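Local coordinates for prophage MuSo2, 43 kDa tail protein (Shewanella oneidensis, PDB 3CDD) that probably forms, as a trimer, part of the baseplate of a Mu-like prophage tail, at residues E5-Y16 against I57-G68; A183-L194 against W299-E310. All coordinates share one frame; numbering follows the deposited sequence.

Contact 1: E5-Y16 against I57-G68; sequences EEIVLKAGGKIY and IKQGQACTVDIG
Leu9 meets four residues of 57-68 from the middle of strand 7-11. Its CB lies beside Thr64 O, the carbonyl that also takes the N-H of Lys10. With CG anti to the backbone N (chi1 179°), the branch lies beside its own carbonyl carbon. CG approaches both Thr64 O and Cys63 SG. Leu9 CD1 fits between two neighbours on the facing strand, 3.5 Å from Cys63 SG and 3.9 Å from Val65 CG2. CD2 reaches the other way, to Ile57 CD1.

Ile57 in turn lays its CD1 over the centre of the Tyr16 ring, a CH-pi contact 3.9 Å from the centroid and 8° off the ring normal. Ile7 continues this apolar face, its CG2 3.7 Å from Val65 CG1 and its CG1 against Ile67 CG1.

Underneath runs a regular antiparallel pairing with strand 62-67. Val8 with Asp66 and Lys10 with Thr64 are the hydrogen-bonded pairs; Val8 N to Asp66 O measures 2.8 Å. Their side chains share the opposite face, where a water lies 2.7 Å from Thr64 OG1, with Val8 O and, weakly, Asp66 OD2 among the acceptors competing for its protons. Asp66 OD1 forms a salt bridge with Arg71; Lys10 NZ stays 4.5 Å from Asp66 OD2, beyond salt-bridge distance.

In the fold, strand 7-11 is flanked by strand 14-16, reached through a type I' turn, and by strand 62-67, which pairs onward with strand 70-84. Ile22 and Ile24 of strand 21-27 pack against Ile7 and Val65, respectively.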
loop_
_atom_site.group_PDB
_atom_site.type_symbol
_atom_site.label_atom_id
_atom_site.label_comp_id
_atom_site.label_asym_id
_atom_site.label_seq_id
_atom_site.Cartn_x
_atom_site.Cartn_y
_atom_site.Cartn_z
ATOM N N GLU A 5 -37.695 1.930 13.586
ATOM C CA GLU A 5 -37.536 2.632 12.310
ATOM C C GLU A 5 -36.747 1.748 11.370
ATOM O O GLU A 5 -35.745 1.171 11.763
ATOM C CB GLU A 5 -36.732 3.919 12.502
ATOM C CG GLU A 5 -37.478 5.074 13.127
ATOM C CD GLU A 5 -36.682 6.380 13.076
ATOM O OE1 GLU A 5 -35.428 6.347 13.044
ATOM O OE2 GLU A 5 -37.319 7.451 13.080
ATOM N N GLU A 6 -37.195 1.633 10.130
ATOM C CA GLU A 6 -36.473 0.807 9.171
ATOM C C GLU A 6 -35.563 1.654 8.296
ATOM O O GLU A 6 -35.799 2.860 8.105
ATOM C CB GLU A 6 -37.440 -0.060 8.341
ATOM C CG GLU A 6 -37.973 0.571 7.073
ATOM C CD GLU A 6 -39.335 -0.003 6.660
ATOM O OE1 GLU A 6 -39.628 -1.176 7.021
ATOM O OE2 GLU A 6 -40.107 0.732 5.980
ATOM N N ILE A 7 -34.515 1.007 7.782
ATOM C CA ILE A 7 -33.568 1.649 6.886
ATOM C C ILE A 7 -33.797 1.220 5.423
ATOM O O ILE A 7 -33.724 0.027 5.097
ATOM C CB ILE A 7 -32.110 1.403 7.342
ATOM C CG1 ILE A 7 -31.876 2.069 8.709
ATOM C CG2 ILE A 7 -31.134 1.958 6.301
ATOM C CD1 ILE A 7 -30.893 1.356 9.623
ATOM N N VAL A 8 -34.058 2.199 4.554
ATOM C CA VAL A 8 -34.481 1.913 3.180
ATOM C C VAL A 8 -33.577 2.582 2.134
ATOM O O VAL A 8 -33.283 3.782 2.199
ATOM C CB VAL A 8 -36.018 2.257 2.914
ATOM C CG1 VAL A 8 -36.951 1.668 3.998
ATOM C CG2 VAL A 8 -36.256 3.757 2.800
ATOM N N LEU A 9 -33.108 1.781 1.192
ATOM C CA LEU A 9 -32.467 2.299 0.006
ATOM C C LEU A 9 -33.500 2.351 -1.109
ATOM O O LEU A 9 -34.171 1.341 -1.408
ATOM C CB LEU A 9 -31.293 1.418 -0.415
ATOM C CG LEU A 9 -30.558 1.881 -1.677
ATOM C CD1 LEU A 9 -29.045 1.897 -1.453
ATOM C CD2 LEU A 9 -30.930 1.046 -2.887
ATOM N N LYS A 10 -33.610 3.527 -1.724
ATOM C CA LYS A 10 -34.445 3.724 -2.905
ATOM C C LYS A 10 -33.527 3.984 -4.108
ATOM O O LYS A 10 -32.648 4.835 -4.050
ATOM C CB LYS A 10 -35.405 4.899 -2.699
ATOM C CG LYS A 10 -36.447 4.699 -1.576
ATOM C CD LYS A 10 -37.503 5.820 -1.598
ATOM C CE LYS A 10 -38.384 5.793 -0.358
ATOM N NZ LYS A 10 -39.373 6.926 -0.320
ATOM N N ALA A 11 -33.729 3.223 -5.180
ATOM C CA ALA A 11 -33.020 3.420 -6.444
ATOM C C ALA A 11 -33.887 2.870 -7.568
ATOM O O ALA A 11 -34.407 1.764 -7.464
ATOM C CB ALA A 11 -31.665 2.711 -6.424
ATOM N N GLY A 12 -34.054 3.642 -8.639
ATOM C CA GLY A 12 -34.816 3.172 -9.804
ATOM C C GLY A 12 -36.319 2.998 -9.599
ATOM O O GLY A 12 -36.950 2.164 -10.263
ATOM N N GLY A 13 -36.898 3.787 -8.693
ATOM C CA GLY A 13 -38.328 3.671 -8.375
ATOM C C GLY A 13 -38.614 2.441 -7.517
ATOM O O GLY A 13 -39.776 2.101 -7.265
ATOM N N LYS A 14 -37.543 1.786 -7.066
ATOM C CA LYS A 14 -37.640 0.580 -6.252
ATOM C C LYS A 14 -37.197 0.832 -4.809
ATOM O O LYS A 14 -36.482 1.784 -4.522
ATOM C CB LYS A 14 -36.840 -0.553 -6.886
ATOM C CG LYS A 14 -37.260 -0.827 -8.330
ATOM C CD LYS A 14 -36.691 -2.126 -8.861
ATOM C CE LYS A 14 -37.138 -2.363 -10.309
ATOM N NZ LYS A 14 -38.609 -2.624 -10.481
ATOM N N ILE A 15 -37.660 -0.022 -3.904
ATOM C CA ILE A 15 -37.387 0.124 -2.490
ATOM C C ILE A 15 -36.752 -1.166 -2.007
ATOM O O ILE A 15 -37.256 -2.269 -2.269
ATOM C CB ILE A 15 -38.674 0.469 -1.686
ATOM C CG1 ILE A 15 -39.320 1.751 -2.228
ATOM C CG2 ILE A 15 -38.362 0.616 -0.201
ATOM C CD1 ILE A 15 -40.594 2.184 -1.507
ATOM N N TYR A 16 -35.635 -1.008 -1.316
ATOM C CA TYR A 16 -34.797 -2.102 -0.869
ATOM C C TYR A 16 -34.593 -1.985 0.637
ATOM O O TYR A 16 -33.944 -1.064 1.127
ATOM C CB TYR A 16 -33.445 -2.065 -1.572
ATOM C CG TYR A 16 -33.492 -2.237 -3.081
ATOM C CD1 TYR A 16 -33.638 -1.126 -3.937
ATOM C CD2 TYR A 16 -33.359 -3.505 -3.658
ATOM C CE1 TYR A 16 -33.670 -1.282 -5.341
ATOM C CE2 TYR A 16 -33.398 -3.674 -5.051
ATOM C CZ TYR A 16 -33.544 -2.561 -5.879
ATOM O OH TYR A 16 -33.572 -2.752 -7.244
ATOM N N ILE A 57 -29.316 -3.845 -9.088
ATOM C CA ILE A 57 -29.291 -2.403 -8.963
ATOM C C ILE A 57 -28.187 -1.971 -9.925
ATOM O O ILE A 57 -27.035 -2.371 -9.787
ATOM C CB ILE A 57 -28.999 -1.933 -7.506
ATOM C CG1 ILE A 57 -29.966 -2.610 -6.524
ATOM C CG2 ILE A 57 -29.102 -0.412 -7.388
ATOM C CD1 ILE A 57 -29.696 -2.301 -5.053
ATOM N N LYS A 58 -28.550 -1.206 -10.941
ATOM C CA LYS A 58 -27.579 -0.772 -11.922
ATOM C C LYS A 58 -26.610 0.229 -11.302
ATOM O O LYS A 58 -27.033 1.210 -10.666
ATOM C CB LYS A 58 -28.284 -0.159 -13.143
ATOM C CG LYS A 58 -29.250 -1.119 -13.848
ATOM C CD LYS A 58 -30.018 -0.431 -14.982
ATOM C CE LYS A 58 -31.486 -0.871 -15.031
ATOM N NZ LYS A 58 -31.654 -2.216 -15.651
ATOM N N GLN A 59 -25.316 -0.041 -11.471
ATOM C CA GLN A 59 -24.269 0.971 -11.216
ATOM C C GLN A 59 -24.609 2.282 -11.943
ATOM O O GLN A 59 -25.135 2.253 -13.046
ATOM C CB GLN A 59 -22.886 0.449 -11.639
ATOM C CG GLN A 59 -22.679 0.204 -13.149
ATOM C CD GLN A 59 -23.136 -1.162 -13.632
ATOM O OE1 GLN A 59 -23.836 -1.901 -12.924
ATOM N NE2 GLN A 59 -22.747 -1.506 -14.859
ATOM N N GLY A 60 -24.339 3.424 -11.315
ATOM C CA GLY A 60 -24.700 4.708 -11.908
ATOM C C GLY A 60 -26.016 5.304 -11.442
ATOM O O GLY A 60 -26.213 6.510 -11.525
ATOM N N GLN A 61 -26.902 4.462 -10.917
ATOM C CA GLN A 61 -28.257 4.863 -10.510
ATOM C C GLN A 61 -28.277 5.909 -9.391
ATOM O O GLN A 61 -27.536 5.773 -8.436
ATOM C CB GLN A 61 -28.986 3.619 -10.000
ATOM C CG GLN A 61 -30.473 3.629 -10.209
ATOM C CD GLN A 61 -30.841 3.557 -11.672
ATOM O OE1 GLN A 61 -31.488 4.456 -12.217
ATOM N NE2 GLN A 61 -30.408 2.486 -12.328
ATOM N N ALA A 62 -29.135 6.923 -9.499
ATOM C CA ALA A 62 -29.427 7.816 -8.367
ATOM C C ALA A 62 -30.054 7.027 -7.223
ATOM O O ALA A 62 -30.858 6.119 -7.444
ATOM C CB ALA A 62 -30.333 8.964 -8.774
ATOM N N CYS A 63 -29.718 7.436 -6.006
ATOM C CA CYS A 63 -29.808 6.596 -4.838
ATOM C C CYS A 63 -30.087 7.441 -3.581
ATOM O O CYS A 63 -29.491 8.510 -3.407
ATOM C CB CYS A 63 -28.437 5.929 -4.683
ATOM S SG CYS A 63 -28.482 4.579 -3.629
ATOM N N THR A 64 -30.972 6.963 -2.704
ATOM C CA THR A 64 -31.127 7.552 -1.355
ATOM C C THR A 64 -31.199 6.488 -0.270
ATOM O O THR A 64 -31.743 5.395 -0.481
ATOM C CB THR A 64 -32.368 8.487 -1.216
ATOM O OG1 THR A 64 -33.580 7.721 -1.301
ATOM C CG2 THR A 64 -32.368 9.586 -2.284
ATOM N N VAL A 65 -30.640 6.798 0.895
ATOM C CA VAL A 65 -30.844 5.959 2.061
ATOM C C VAL A 65 -31.550 6.778 3.122
ATOM O O VAL A 65 -31.104 7.882 3.455
ATOM C CB VAL A 65 -29.556 5.336 2.610
ATOM C CG1 VAL A 65 -29.883 4.482 3.846
ATOM C CG2 VAL A 65 -28.827 4.484 1.493
ATOM N N ASP A 66 -32.662 6.219 3.615
ATOM C CA ASP A 66 -33.499 6.814 4.668
ATOM C C ASP A 66 -33.628 5.892 5.901
ATOM O O ASP A 66 -33.640 4.653 5.785
ATOM C CB ASP A 66 -34.902 7.105 4.123
ATOM C CG ASP A 66 -34.904 8.111 2.971
ATOM O OD1 ASP A 66 -34.068 9.028 2.937
ATOM O OD2 ASP A 66 -35.768 7.979 2.085
ATOM N N ILE A 67 -33.709 6.510 7.074
ATOM C CA ILE A 67 -34.043 5.813 8.313
ATOM C C ILE A 67 -35.330 6.441 8.839
ATOM O O ILE A 67 -35.362 7.632 9.137
ATOM C CB ILE A 67 -32.922 5.897 9.400
ATOM C CG1 ILE A 67 -33.392 5.202 10.696
ATOM C CG2 ILE A 67 -32.506 7.361 9.669
ATOM C CD1 ILE A 67 -32.289 4.924 11.724
ATOM N N GLY A 68 -36.394 5.647 8.923
ATOM C CA GLY A 68 -37.700 6.150 9.376
ATOM C C GLY A 68 -38.253 7.260 8.495
ATOM O O GLY A 68 -38.972 8.142 8.966
HETATM O O HOH W 1 -34.635 6.114 0.657
HETATM O O HOH W 2 -32.551 5.892 -9.297
#

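Contact 2: A183-L194 against W299-E310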
loop_
_atom_site.group_PDB
_atom_site.type_symbol
_atom_site.label_atom_id
_atom_site.label_comp_id
_atom_site.label_asym_id
_atom_site.label_seq_id
_atom_site.Cartn_x
_atom_site.Cartn_y
_atom_site.Cartn_z
ATOM N N ALA A 183 -16.203 25.520 11.273
ATOM C CA ALA A 183 -16.444 24.740 12.490
ATOM C C ALA A 183 -17.588 25.360 13.285
ATOM O O ALA A 183 -17.546 26.542 13.620
ATOM C CB ALA A 183 -15.196 24.682 13.338
ATOM N N SER A 184 -18.600 24.555 13.589
ATOM C CA SER A 184 -19.864 25.049 14.140
ATOM C C SER A 184 -19.805 25.392 15.634
ATOM O O SER A 184 -18.954 24.887 16.365
ATOM C CB SER A 184 -20.955 24.009 13.903
ATOM O OG SER A 184 -22.238 24.511 14.215
ATOM N N LYS A 185 -20.724 26.252 16.068
ATOM C CA LYS A 185 -20.948 26.534 17.489
ATOM C C LYS A 185 -22.170 25.751 17.964
ATOM O O LYS A 185 -22.475 25.727 19.163
ATOM C CB LYS A 185 -21.209 28.030 17.721
ATOM C CG LYS A 185 -20.121 28.967 17.213
ATOM C CD LYS A 185 -18.802 28.684 17.891
ATOM C CE LYS A 185 -17.735 29.635 17.403
ATOM N NZ LYS A 185 -16.403 29.025 17.626
ATOM N N THR A 186 -22.880 25.149 17.006
ATOM C CA THR A 186 -24.086 24.359 17.272
ATOM C C THR A 186 -23.760 23.088 18.059
ATOM O O THR A 186 -22.820 22.348 17.737
ATOM C CB THR A 186 -24.829 24.004 15.962
ATOM O OG1 THR A 186 -25.070 25.208 15.226
ATOM C CG2 THR A 186 -26.175 23.329 16.250
ATOM N N LYS A 187 -24.549 22.853 19.102
ATOM C CA LYS A 187 -24.309 21.736 20.000
ATOM C C LYS A 187 -25.135 20.519 19.587
ATOM O O LYS A 187 -26.279 20.655 19.166
ATOM C CB LYS A 187 -24.581 22.157 21.446
ATOM C CG LYS A 187 -23.570 23.198 21.966
ATOM C CD LYS A 187 -23.817 23.563 23.426
ATOM C CE LYS A 187 -23.000 24.799 23.861
ATOM N NZ LYS A 187 -21.529 24.715 23.541
ATOM N N ALA A 188 -24.545 19.332 19.681
ATOM C CA ALA A 188 -25.297 18.116 19.398
ATOM C C ALA A 188 -26.540 17.985 20.297
ATOM O O ALA A 188 -27.492 17.274 19.946
ATOM C CB ALA A 188 -24.410 16.892 19.521
ATOM N N GLY A 189 -26.535 18.687 21.435
ATOM C CA GLY A 189 -27.572 18.541 22.444
ATOM C C GLY A 189 -27.384 17.319 23.324
ATOM O O GLY A 189 -28.331 16.845 23.962
ATOM N N VAL A 190 -26.151 16.815 23.372
ATOM C CA VAL A 190 -25.840 15.603 24.109
ATOM C C VAL A 190 -24.353 15.611 24.478
ATOM O O VAL A 190 -23.533 16.222 23.783
ATOM C CB VAL A 190 -26.191 14.346 23.238
ATOM C CG1 VAL A 190 -25.306 14.284 21.983
ATOM C CG2 VAL A 190 -26.112 13.038 24.033
ATOM N N SER A 191 -24.019 14.926 25.570
ATOM C CA SER A 191 -22.631 14.652 25.929
ATOM C C SER A 191 -22.314 13.183 25.724
ATOM O O SER A 191 -23.204 12.332 25.808
ATOM C CB SER A 191 -22.381 15.023 27.390
ATOM O OG SER A 191 -22.558 16.407 27.585
ATOM N N LEU A 192 -21.049 12.895 25.437
ATOM C CA LEU A 192 -20.552 11.542 25.449
ATOM C C LEU A 192 -19.857 11.305 26.794
ATOM O O LEU A 192 -18.746 11.794 27.025
ATOM C CB LEU A 192 -19.583 11.321 24.278
ATOM C CG LEU A 192 -20.170 11.330 22.857
ATOM C CD1 LEU A 192 -19.075 11.634 21.808
ATOM C CD2 LEU A 192 -20.824 9.977 22.523
ATOM N N ILE A 193 -20.520 10.549 27.663
ATOM C CA ILE A 193 -20.088 10.369 29.049
ATOM C C ILE A 193 -19.738 8.904 29.307
ATOM O O ILE A 193 -20.609 8.023 29.252
ATOM C CB ILE A 193 -21.194 10.845 30.060
ATOM C CG1 ILE A 193 -21.640 12.268 29.738
ATOM C CG2 ILE A 193 -20.690 10.762 31.511
ATOM C CD1 ILE A 193 -23.051 12.634 30.238
ATOM N N LEU A 194 -18.445 8.661 29.542
ATOM C CA LEU A 194 -17.939 7.376 30.021
ATOM C C LEU A 194 -18.766 6.848 31.198
ATOM O O LEU A 194 -18.854 7.497 32.256
ATOM C CB LEU A 194 -16.465 7.518 30.425
ATOM C CG LEU A 194 -15.719 6.327 31.023
ATOM C CD1 LEU A 194 -15.809 5.137 30.107
ATOM C CD2 LEU A 194 -14.276 6.703 31.221
ATOM N N TRP A 299 -27.321 11.710 14.775
ATOM C CA TRP A 299 -25.988 12.262 15.024
ATOM C C TRP A 299 -25.539 13.006 13.782
ATOM O O TRP A 299 -25.736 12.517 12.675
ATOM C CB TRP A 299 -24.973 11.152 15.300
ATOM C CG TRP A 299 -25.168 10.505 16.624
ATOM C CD1 TRP A 299 -25.782 9.300 16.879
ATOM C CD2 TRP A 299 -24.732 11.011 17.887
ATOM N NE1 TRP A 299 -25.723 9.024 18.218
ATOM C CE2 TRP A 299 -25.094 10.059 18.864
ATOM C CE3 TRP A 299 -24.040 12.173 18.288
ATOM C CZ2 TRP A 299 -24.829 10.252 20.228
ATOM C CZ3 TRP A 299 -23.780 12.365 19.636
ATOM C CH2 TRP A 299 -24.155 11.401 20.591
ATOM N N ASN A 300 -24.894 14.159 13.967
ATOM C CA ASN A 300 -24.635 15.078 12.850
ATOM C C ASN A 300 -23.212 15.588 12.900
ATOM O O ASN A 300 -22.729 15.892 13.966
ATOM C CB ASN A 300 -25.625 16.247 12.918
ATOM C CG ASN A 300 -25.662 17.084 11.640
ATOM O OD1 ASN A 300 -25.068 16.734 10.603
ATOM N ND2 ASN A 300 -26.370 18.192 11.710
ATOM N N ILE A 301 -22.537 15.649 11.747
ATOM C CA ILE A 301 -21.178 16.182 11.686
ATOM C C ILE A 301 -21.212 17.681 11.958
ATOM O O ILE A 301 -22.246 18.318 11.809
ATOM C CB ILE A 301 -20.450 15.937 10.318
ATOM C CG1 ILE A 301 -21.283 16.460 9.130
ATOM C CG2 ILE A 301 -20.036 14.453 10.160
ATOM C CD1 ILE A 301 -20.604 16.245 7.745
ATOM N N ASN A 302 -20.067 18.234 12.348
ATOM C CA ASN A 302 -19.941 19.673 12.613
ATOM C C ASN A 302 -20.940 20.133 13.661
ATOM O O ASN A 302 -21.621 21.154 13.496
ATOM C CB ASN A 302 -20.067 20.487 11.323
ATOM C CG ASN A 302 -19.421 21.848 11.434
ATOM O OD1 ASN A 302 -18.568 22.069 12.308
ATOM N ND2 ASN A 302 -19.823 22.785 10.554
ATOM N N THR A 303 -21.047 19.348 14.725
ATOM C CA THR A 303 -21.733 19.776 15.929
ATOM C C THR A 303 -20.823 19.507 17.110
ATOM O O THR A 303 -19.925 18.644 17.035
ATOM C CB THR A 303 -23.117 19.093 16.143
ATOM O OG1 THR A 303 -22.992 17.674 16.045
ATOM C CG2 THR A 303 -24.174 19.599 15.127
ATOM N N LEU A 304 -21.037 20.257 18.189
ATOM C CA LEU A 304 -20.182 20.176 19.360
ATOM C C LEU A 304 -20.798 19.249 20.413
ATOM O O LEU A 304 -22.023 19.285 20.667
ATOM C CB LEU A 304 -19.951 21.586 19.956
ATOM C CG LEU A 304 -19.122 22.646 19.206
ATOM C CD1 LEU A 304 -19.165 23.957 19.961
ATOM C CD2 LEU A 304 -17.675 22.215 19.012
ATOM N N VAL A 305 -19.932 18.443 21.028
ATOM C CA VAL A 305 -20.346 17.442 22.003
ATOM C C VAL A 305 -19.371 17.446 23.211
ATOM O O VAL A 305 -18.173 17.237 23.038
ATOM C CB VAL A 305 -20.478 16.050 21.299
ATOM C CG1 VAL A 305 -19.109 15.491 20.903
ATOM C CG2 VAL A 305 -21.220 15.073 22.170
ATOM N N PRO A 306 -19.864 17.760 24.429
ATOM C CA PRO A 306 -18.930 17.590 25.556
ATOM C C PRO A 306 -18.430 16.142 25.685
ATOM O O PRO A 306 -19.161 15.193 25.434
ATOM C CB PRO A 306 -19.758 17.998 26.789
ATOM C CG PRO A 306 -20.843 18.878 26.261
ATOM C CD PRO A 306 -21.167 18.300 24.876
ATOM N N VAL A 307 -17.172 15.973 26.039
ATOM C CA VAL A 307 -16.616 14.622 26.160
ATOM C C VAL A 307 -16.021 14.539 27.568
ATOM O O VAL A 307 -15.200 15.373 27.934
ATOM C CB VAL A 307 -15.624 14.309 24.991
ATOM C CG1 VAL A 307 -14.882 12.965 25.177
ATOM C CG2 VAL A 307 -16.363 14.326 23.638
ATOM N N ILE A 308 -16.530 13.605 28.379
ATOM C CA ILE A 308 -15.943 13.292 29.698
ATOM C C ILE A 308 -15.449 11.850 29.652
ATOM O O ILE A 308 -16.253 10.916 29.648
ATOM C CB ILE A 308 -16.945 13.445 30.881
ATOM C CG1 ILE A 308 -17.826 14.694 30.722
ATOM C CG2 ILE A 308 -16.191 13.428 32.229
ATOM C CD1 ILE A 308 -18.875 14.886 31.844
ATOM N N ASP A 309 -14.133 11.673 29.586
ATOM C CA ASP A 309 -13.558 10.345 29.441
ATOM C C ASP A 309 -12.233 10.271 30.200
ATOM O O ASP A 309 -11.191 10.709 29.709
ATOM C CB ASP A 309 -13.374 10.000 27.957
ATOM C CG ASP A 309 -13.038 8.527 27.724
ATOM O OD1 ASP A 309 -12.457 7.867 28.620
ATOM O OD2 ASP A 309 -13.350 8.024 26.623
ATOM N N GLU A 310 -12.319 9.692 31.395
ATOM C CA GLU A 310 -11.238 9.546 32.353
ATOM C C GLU A 310 -10.208 8.553 31.840
ATOM O O GLU A 310 -9.025 8.754 32.033
ATOM C CB GLU A 310 -11.844 9.034 33.674
ATOM C CG GLU A 310 -11.106 9.369 34.931
ATOM C CD GLU A 310 -11.771 8.784 36.207
ATOM O OE1 GLU A 310 -12.830 8.119 36.128
ATOM O OE2 GLU A 310 -11.216 8.993 37.298
HETATM O O HOH W 3 -23.832 22.259 12.554
HETATM O O HOH W 4 -24.107 19.065 23.241
#
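Ala188 and Leu304 sit at one of two separate sets of backbone hydrogen bonds that join 183-194 to 299-310. Both backbone polar groups of Leu304 bond to 183-194: its N-H goes to Thr186 O, and Leu304 O accepts from Ala188 N at 2.7 Å, with an N-H...O angle of 170°. The residues after Ala188 loop out before the second set begins, with the register shifted by two. There Leu192 N bonds to Pro306 O, Leu192 O takes Ile308 N, and Leu194 N meets Ile308 O almost head-on, nearly in line with its C=O.

Polar side chains secure the far end. Asn302 turns OD1 to Ser184 N, 2.8 Å away, the donor tilted 34° from the amide carbonyl plane; its ND2 is held by Arg182 O. Ser184 OG accepts from Thr186 N, forming an ST turn, and a water links that hydroxyl to Asn302 O. A second water bonds to Val190 O and, weakly, to Leu304 O. At the other end, Leu194 CD2 touches Asp309 OD1, which accepts from Met312 N, while Asp309 OD2 bonds to the hydroxyls of Tyr285 and of Tyr84 of the third subunit.

The apolar contacts gather round Trp299 and Val305. Val190 CG1 comes to 3.4 Å from Trp299 CZ3, oblique to the ring, because chi1 of 65° sets that methyl between the backbone N and carbonyl carbon. Leu192 CD2 rests 4.1 Å from Trp299 CH2, while Leu192 CG lies 3.9 Å from Val305 CG2.

Leu192 with Val307 and Ile193 with Ile308 form a short parallel pairing. It adds strand 192-193 to strand 304-309, whose other neighbours are antiparallel; within this chain it lies at the edge of the beta structure of the GpP fourth domain, a member of the phage barrel clan.

From the N terminus, contact 1 comes first: it closes the loop between 5-16 and 57-68 within the N-terminal GpP-like region. Contact 2 opens only later, at 183-194, and closes a longer excursion, 104 residues including helix 262-278, on reaching 299-310. The two are therefore in series, neither nested nor crossed. The centres of contacts 1 and 2 lie about 30 Å apart, and the nearest atoms of contacts 1 and 2 about 8 Å apart. Strand 317-328 relates them structurally, since it pairs with both strand 21-27 of the N-terminal region and strand 304-309 of contact 2. Each contact also borders another chain: the second subunit at contact 1, the third at contact 2.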